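Long-range contact in eukaryotic Translation Initiation 4E (Schistosoma mansoni, PDB 3HXI), which binds the m7G cap at the 5' end of mRNA and, as a translation initiation factor, probably helps recruit capped messages for protein synthesis: residues 58-71 and 118-130. Residues are numbered along the deposited sequence; the frame is centred on the assembly and turned at random.
With GTG (7-methyl-guanosine-5'-triphosphate-5'-guanosine), chain C.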
loop_
_atom_site.group_PDB
_atom_site.type_symbol
_atom_site.label_atom_id
_atom_site.label_comp_id
_atom_site.label_asym_id
_atom_site.label_seq_id
_atom_site.Cartn_x
_atom_site.Cartn_y
_atom_site.Cartn_z
ATOM N N ILE A 58 1.610 14.673 -7.324
ATOM C CA ILE A 58 1.674 14.990 -5.890
ATOM C C ILE A 58 2.947 15.720 -5.516
ATOM O O ILE A 58 4.015 15.444 -6.070
ATOM C CB ILE A 58 1.573 13.726 -4.987
ATOM C CG1 ILE A 58 0.423 12.834 -5.423
ATOM C CG2 ILE A 58 1.329 14.108 -3.521
ATOM C CD1 ILE A 58 0.312 11.576 -4.596
ATOM N N THR A 59 2.820 16.645 -4.567
ATOM C CA THR A 59 3.947 17.410 -4.055
ATOM C C THR A 59 4.752 16.551 -3.056
ATOM O O THR A 59 4.176 15.736 -2.322
ATOM C CB THR A 59 3.464 18.731 -3.391
ATOM O OG1 THR A 59 2.645 18.440 -2.254
ATOM C CG2 THR A 59 2.642 19.561 -4.372
ATOM N N TYR A 60 6.071 16.726 -3.034
ATOM C CA TYR A 60 6.927 15.918 -2.164
ATOM C C TYR A 60 6.491 15.979 -0.701
ATOM O O TYR A 60 6.102 17.045 -0.203
ATOM C CB TYR A 60 8.387 16.335 -2.271
ATOM C CG TYR A 60 9.035 16.051 -3.608
ATOM C CD1 TYR A 60 9.023 14.770 -4.166
ATOM C CD2 TYR A 60 9.691 17.062 -4.301
ATOM C CE1 TYR A 60 9.637 14.512 -5.398
ATOM C CE2 TYR A 60 10.307 16.815 -5.520
ATOM C CZ TYR A 60 10.283 15.544 -6.061
ATOM O OH TYR A 60 10.905 15.318 -7.275
ATOM N N GLY A 61 6.541 14.829 -0.033
ATOM C CA GLY A 61 6.208 14.728 1.388
ATOM C C GLY A 61 4.725 14.610 1.706
ATOM O O GLY A 61 4.364 14.500 2.892
ATOM N N LYS A 62 3.869 14.671 0.675
ATOM C CA LYS A 62 2.415 14.450 0.812
ATOM C C LYS A 62 2.144 13.016 0.395
ATOM O O LYS A 62 2.465 12.635 -0.723
ATOM C CB LYS A 62 1.610 15.401 -0.070
ATOM C CG LYS A 62 0.104 15.035 -0.182
ATOM C CD LYS A 62 -0.709 16.132 -0.883
ATOM C CE LYS A 62 -1.961 15.555 -1.554
ATOM N NZ LYS A 62 -2.956 16.628 -1.881
ATOM N N ASP A 63 1.591 12.217 1.295
ATOM C CA ASP A 63 1.566 10.778 1.092
ATOM C C ASP A 63 0.134 10.262 0.946
ATOM O O ASP A 63 -0.808 10.902 1.405
ATOM C CB ASP A 63 2.280 10.060 2.253
ATOM C CG ASP A 63 3.755 10.459 2.396
ATOM O OD1 ASP A 63 4.292 11.081 1.477
ATOM O OD2 ASP A 63 4.391 10.139 3.435
ATOM N N LEU A 64 -0.004 9.099 0.313
ATOM C CA LEU A 64 -1.282 8.429 0.115
ATOM C C LEU A 64 -1.248 7.092 0.858
ATOM O O LEU A 64 -0.276 6.332 0.736
ATOM C CB LEU A 64 -1.516 8.162 -1.369
ATOM C CG LEU A 64 -1.317 9.331 -2.336
ATOM C CD1 LEU A 64 -1.432 8.831 -3.798
ATOM C CD2 LEU A 64 -2.326 10.437 -2.032
ATOM N N TYR A 65 -2.306 6.828 1.625
ATOM C CA TYR A 65 -2.446 5.582 2.398
ATOM C C TYR A 65 -3.755 4.912 2.024
ATOM O O TYR A 65 -4.812 5.566 2.066
ATOM C CB TYR A 65 -2.481 5.889 3.909
ATOM C CG TYR A 65 -1.139 6.240 4.542
ATOM C CD1 TYR A 65 -0.467 5.305 5.352
ATOM C CD2 TYR A 65 -0.539 7.495 4.329
ATOM C CE1 TYR A 65 0.768 5.608 5.931
ATOM C CE2 TYR A 65 0.695 7.811 4.905
ATOM C CZ TYR A 65 1.342 6.857 5.709
ATOM O OH TYR A 65 2.579 7.129 6.282
ATOM N N MET A 66 -3.709 3.623 1.681
ATOM C CA MET A 66 -4.951 2.864 1.460
ATOM C C MET A 66 -4.959 1.616 2.333
ATOM O O MET A 66 -4.111 0.727 2.158
ATOM C CB MET A 66 -5.162 2.487 -0.009
ATOM C CG MET A 66 -6.511 1.759 -0.246
ATOM S SD MET A 66 -6.670 0.903 -1.826
ATOM C CE MET A 66 -5.653 -0.551 -1.518
ATOM N N PHE A 67 -5.902 1.573 3.280
ATOM C CA PHE A 67 -5.957 0.521 4.297
ATOM C C PHE A 67 -7.342 -0.113 4.415
ATOM O O PHE A 67 -8.345 0.569 4.227
ATOM C CB PHE A 67 -5.521 1.102 5.656
ATOM C CG PHE A 67 -4.021 1.108 5.838
ATOM C CD1 PHE A 67 -3.407 0.230 6.727
ATOM C CD2 PHE A 67 -3.222 1.961 5.077
ATOM C CE1 PHE A 67 -1.993 0.202 6.866
ATOM C CE2 PHE A 67 -1.810 1.942 5.208
ATOM C CZ PHE A 67 -1.206 1.061 6.103
ATOM N N LYS A 68 -7.403 -1.405 4.741
ATOM C CA LYS A 68 -8.691 -2.045 5.042
ATOM C C LYS A 68 -9.342 -1.167 6.091
ATOM O O LYS A 68 -8.669 -0.751 7.048
ATOM C CB LYS A 68 -8.512 -3.499 5.538
ATOM C CG LYS A 68 -7.975 -4.412 4.457
ATOM C CD LYS A 68 -8.026 -5.882 4.807
ATOM C CE LYS A 68 -7.448 -6.738 3.690
ATOM N NZ LYS A 68 -7.284 -8.136 4.150
ATOM N N SER A 69 -10.638 -0.868 5.898
ATOM C CA SER A 69 -11.342 0.169 6.665
ATOM C C SER A 69 -11.233 0.056 8.188
ATOM O O SER A 69 -11.237 1.063 8.890
ATOM C CB SER A 69 -12.821 0.223 6.260
ATOM O OG SER A 69 -13.447 -1.029 6.465
ATOM N N ASP A 70 -11.142 -1.163 8.699
ATOM C CA ASP A 70 -11.052 -1.356 10.159
ATOM C C ASP A 70 -9.663 -1.090 10.739
ATOM O O ASP A 70 -9.475 -1.122 11.958
ATOM C CB ASP A 70 -11.518 -2.757 10.551
ATOM C CG ASP A 70 -13.030 -2.853 10.659
ATOM O OD1 ASP A 70 -13.678 -1.808 10.898
ATOM O OD2 ASP A 70 -13.565 -3.974 10.512
ATOM N N ILE A 71 -8.704 -0.828 9.858
ATOM C CA ILE A 71 -7.306 -0.673 10.253
ATOM C C ILE A 71 -6.878 0.774 10.054
ATOM O O ILE A 71 -6.880 1.279 8.931
ATOM C CB ILE A 71 -6.375 -1.573 9.401
ATOM C CG1 ILE A 71 -6.862 -3.026 9.433
ATOM C CG2 ILE A 71 -4.917 -1.450 9.899
ATOM C CD1 ILE A 71 -6.077 -3.957 8.550
ATOM N N ASP A 118 -4.102 -12.845 1.698
ATOM C CA ASP A 118 -5.031 -11.725 1.829
ATOM C C ASP A 118 -5.207 -11.317 3.285
ATOM O O ASP A 118 -5.332 -10.119 3.608
ATOM C CB ASP A 118 -6.375 -12.080 1.199
ATOM C CG ASP A 118 -7.378 -10.953 1.292
ATOM O OD1 ASP A 118 -7.334 -10.036 0.456
ATOM O OD2 ASP A 118 -8.211 -10.994 2.214
ATOM N N ARG A 119 -5.238 -12.322 4.164
ATOM C CA ARG A 119 -5.361 -12.087 5.606
ATOM C C ARG A 119 -4.198 -11.262 6.174
ATOM O O ARG A 119 -4.370 -10.558 7.160
ATOM C CB ARG A 119 -5.513 -13.415 6.364
ATOM C CG ARG A 119 -6.818 -14.158 6.031
ATOM C CD ARG A 119 -7.087 -15.340 6.985
ATOM N NE ARG A 119 -6.292 -16.522 6.649
ATOM C CZ ARG A 119 -6.786 -17.596 6.030
ATOM N NH1 ARG A 119 -6.010 -18.627 5.750
ATOM N NH2 ARG A 119 -8.061 -17.638 5.686
ATOM N N GLN A 120 -3.025 -11.362 5.549
ATOM C CA GLN A 120 -1.844 -10.641 6.031
ATOM C C GLN A 120 -1.934 -9.163 5.694
ATOM O O GLN A 120 -1.295 -8.328 6.349
ATOM C CB GLN A 120 -0.553 -11.208 5.414
ATOM C CG GLN A 120 0.025 -12.419 6.098
ATOM C CD GLN A 120 0.346 -12.145 7.557
ATOM O OE1 GLN A 120 1.191 -11.290 7.887
ATOM N NE2 GLN A 120 -0.342 -12.845 8.432
ATOM N N ILE A 121 -2.722 -8.835 4.671
ATOM C CA ILE A 121 -2.691 -7.479 4.101
ATOM C C ILE A 121 -3.369 -6.461 5.009
ATOM O O ILE A 121 -4.533 -6.641 5.411
ATOM C CB ILE A 121 -3.317 -7.421 2.663
ATOM C CG1 ILE A 121 -2.558 -8.331 1.678
ATOM C CG2 ILE A 121 -3.409 -5.951 2.158
ATOM C CD1 ILE A 121 -1.088 -7.977 1.409
ATOM N N CYS A 122 -2.644 -5.387 5.310
ATOM C CA CYS A 122 -3.220 -4.252 6.020
ATOM C C CYS A 122 -3.498 -3.089 5.081
ATOM O O CYS A 122 -4.605 -2.561 5.052
ATOM C CB CYS A 122 -2.289 -3.791 7.134
ATOM S SG CYS A 122 -2.083 -5.040 8.418
ATOM N N GLY A 123 -2.493 -2.687 4.309
ATOM C CA GLY A 123 -2.670 -1.540 3.418
ATOM C C GLY A 123 -1.448 -1.206 2.581
ATOM O O GLY A 123 -0.436 -1.913 2.647
ATOM N N ALA A 124 -1.558 -0.138 1.799
ATOM C CA ALA A 124 -0.491 0.321 0.907
ATOM C C ALA A 124 -0.233 1.822 1.119
ATOM O O ALA A 124 -1.128 2.569 1.548
ATOM C CB ALA A 124 -0.847 0.039 -0.547
ATOM N N VAL A 125 0.985 2.250 0.820
ATOM C CA VAL A 125 1.418 3.633 1.071
ATOM C C VAL A 125 2.273 4.115 -0.100
ATOM O O VAL A 125 3.188 3.413 -0.520
ATOM C CB VAL A 125 2.274 3.737 2.356
ATOM C CG1 VAL A 125 2.551 5.219 2.730
ATOM C CG2 VAL A 125 1.617 3.008 3.535
ATOM N N PHE A 126 1.967 5.303 -0.604
ATOM C CA PHE A 126 2.808 5.979 -1.567
ATOM C C PHE A 126 3.421 7.236 -0.959
ATOM O O PHE A 126 2.706 8.089 -0.451
ATOM C CB PHE A 126 2.016 6.370 -2.810
ATOM C CG PHE A 126 2.858 7.079 -3.824
ATOM C CD1 PHE A 126 4.003 6.465 -4.316
ATOM C CD2 PHE A 126 2.562 8.384 -4.207
ATOM C CE1 PHE A 126 4.827 7.127 -5.248
ATOM C CE2 PHE A 126 3.376 9.060 -5.122
ATOM C CZ PHE A 126 4.495 8.430 -5.654
ATOM N N GLN A 127 4.744 7.335 -1.016
ATOM C CA GLN A 127 5.478 8.448 -0.408
ATOM C C GLN A 127 6.403 9.093 -1.445
ATOM O O GLN A 127 7.482 8.587 -1.727
ATOM C CB GLN A 127 6.273 7.978 0.810
ATOM C CG GLN A 127 5.393 7.370 1.885
ATOM C CD GLN A 127 6.199 6.827 3.034
ATOM O OE1 GLN A 127 7.004 5.909 2.860
ATOM N NE2 GLN A 127 6.003 7.403 4.215
ATOM N N PRO A 128 5.964 10.213 -2.031
ATOM C CA PRO A 128 6.836 10.930 -2.966
ATOM C C PRO A 128 7.928 11.701 -2.215
ATOM O O PRO A 128 7.643 12.449 -1.280
ATOM C CB PRO A 128 5.874 11.884 -3.680
ATOM C CG PRO A 128 4.808 12.141 -2.672
ATOM C CD PRO A 128 4.656 10.862 -1.876
ATOM N N ARG A 129 9.176 11.490 -2.615
ATOM C CA ARG A 129 10.302 12.148 -1.979
ATOM C C ARG A 129 11.292 12.596 -3.033
ATOM O O ARG A 129 11.469 11.929 -4.052
ATOM C CB ARG A 129 11.024 11.219 -1.007
ATOM C CG ARG A 129 10.195 10.671 0.154
ATOM C CD ARG A 129 9.854 11.755 1.173
ATOM N NE ARG A 129 9.113 11.174 2.288
ATOM C CZ ARG A 129 7.803 10.967 2.288
ATOM N NH1 ARG A 129 7.221 10.430 3.356
ATOM N NH2 ARG A 129 7.075 11.316 1.229
ATOM N N SER A 130 11.914 13.743 -2.770
ATOM C CA SER A 130 13.008 14.283 -3.588
ATOM C C SER A 130 14.167 13.308 -3.804
ATOM O O SER A 130 14.703 13.213 -4.904
ATOM C CB SER A 130 13.554 15.542 -2.924
ATOM O OG SER A 130 12.600 16.577 -3.020
HETATM P PA GTG C . 8.395 8.660 6.920
HETATM O O1A GTG C . 7.604 9.782 6.302
HETATM O O2A GTG C . 8.059 7.207 6.656
HETATM O O3A GTG C . 9.975 8.819 6.685
HETATM P PB GTG C . 10.763 9.785 5.696
HETATM O O1B GTG C . 10.268 9.643 4.278
HETATM O O2B GTG C . 12.239 9.551 6.004
HETATM O O3B GTG C . 10.383 11.217 6.319
HETATM N N9A GTG C . 5.706 8.209 11.533
HETATM C C8A GTG C . 5.615 7.529 10.385
HETATM N N7A GTG C . 4.675 6.567 10.524
HETATM C C7X GTG C . 4.303 5.620 9.444
HETATM C C5A GTG C . 4.190 6.659 11.764
HETATM C C6A GTG C . 3.209 5.916 12.432
HETATM O O6A GTG C . 2.589 4.967 11.898
HETATM N N1A GTG C . 2.942 6.238 13.722
HETATM C C2A GTG C . 3.603 7.278 14.324
HETATM N N2A GTG C . 3.352 7.622 15.600
HETATM N N3A GTG C . 4.545 7.994 13.671
HETATM C C4A GTG C . 4.835 7.694 12.393
HETATM O O5D GTG C . 8.269 8.849 8.487
HETATM C C5D GTG C . 8.681 10.081 9.069
HETATM C C4D GTG C . 8.347 10.071 10.544
HETATM O O4D GTG C . 6.934 10.075 10.687
HETATM C C3D GTG C . 8.824 8.833 11.276
HETATM O O3D GTG C . 10.199 8.940 11.638
HETATM C C2D GTG C . 7.896 8.814 12.468
HETATM O O2D GTG C . 8.367 9.732 13.466
HETATM C C1D GTG C . 6.600 9.344 11.867
HETATM P PG GTG C . 10.693 12.664 5.692
HETATM O O1G GTG C . 10.954 12.627 4.219
HETATM O O2G GTG C . 11.673 13.374 6.610
HETATM O O5E GTG C . 9.261 13.352 5.931
HETATM C C5E GTG C . 8.142 12.980 5.127
HETATM C C4E GTG C . 6.945 13.837 5.483
HETATM O O4E GTG C . 6.579 13.576 6.841
HETATM C C3E GTG C . 7.239 15.325 5.415
HETATM O O3E GTG C . 5.996 15.984 5.123
HETATM C C2E GTG C . 7.649 15.696 6.833
HETATM O O2E GTG C . 7.412 17.079 7.142
HETATM C C1E GTG C . 6.732 14.776 7.625
HETATM N N9B GTG C . 7.188 14.343 8.961
HETATM C C8B GTG C . 8.429 13.605 8.963
HETATM N N7B GTG C . 8.562 13.292 10.383
HETATM C C5B GTG C . 7.468 13.788 11.037
HETATM C C6B GTG C . 7.043 13.775 12.448
HETATM O O6B GTG C . 7.792 13.201 13.283
HETATM N N1B GTG C . 5.875 14.400 12.771
HETATM C C2B GTG C . 5.089 15.017 11.823
HETATM N N2B GTG C . 3.924 15.625 12.161
HETATM N N3B GTG C . 5.423 15.059 10.510
HETATM C C4B GTG C . 6.560 14.465 10.094
#
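R129 meets D63 end-on: NH2 donates to OD1 and NH1 to OD2, each at 2.8 Å and each on a syn lone pair, with guanidinium and carboxylate planes only 8° apart. Followed outward, R129 has its CB turned away from 58-71; a bend at chi2 (-70°) brings the chain back, so that CD passes 3.4 Å from cap oxygen O1G, NE donates to O1B of the beta phosphate, C5E of the cap lies over one guanidinium face, 3.5 Å from R129 CZ, NH1 divides itself between D63 and O1A of the alpha phosphate, and NH2 also reaches back to P128 O. That carbonyl accepts G61 N from the opposite face of its plane. Q127 NE2 bridges D63 OD2, met from above the carboxylate plane at 3.3 Å, and cap oxygen O2A. The paired bonds from D63 fix the rotation of the guanidinium and probably offset part of its positive charge; K134 and R178 also hydrogen-bond the cap ligand. Strands 63-68 and 121-127 run antiparallel at the middle of the curved eIF4E sheet, joined by paired backbone bonds between L64 and F126 and between M66 and A124. On the face bearing Y65 and F67, V125 CG1 lies over the Y65 ring, 3.7 Å from its centroid, while G123 CA sits almost centrally over F67, 5° off the ring normal. C122 and G123 form a classic beta bulge opposite W138, whose ring meets F67 edge-to-face. L64 and F126 lie side by side on the other face, against helix 96-108, and I58 CD1 touches the F126 ring edge. At the far end from the cap, extended K68 carries NZ to D118 O, 2.8 Å away and above the carbonyl plane; D118 OD2 adds a looser salt bridge to the same NZ, 3.6 Å away, while OD1 bonds S110 OG.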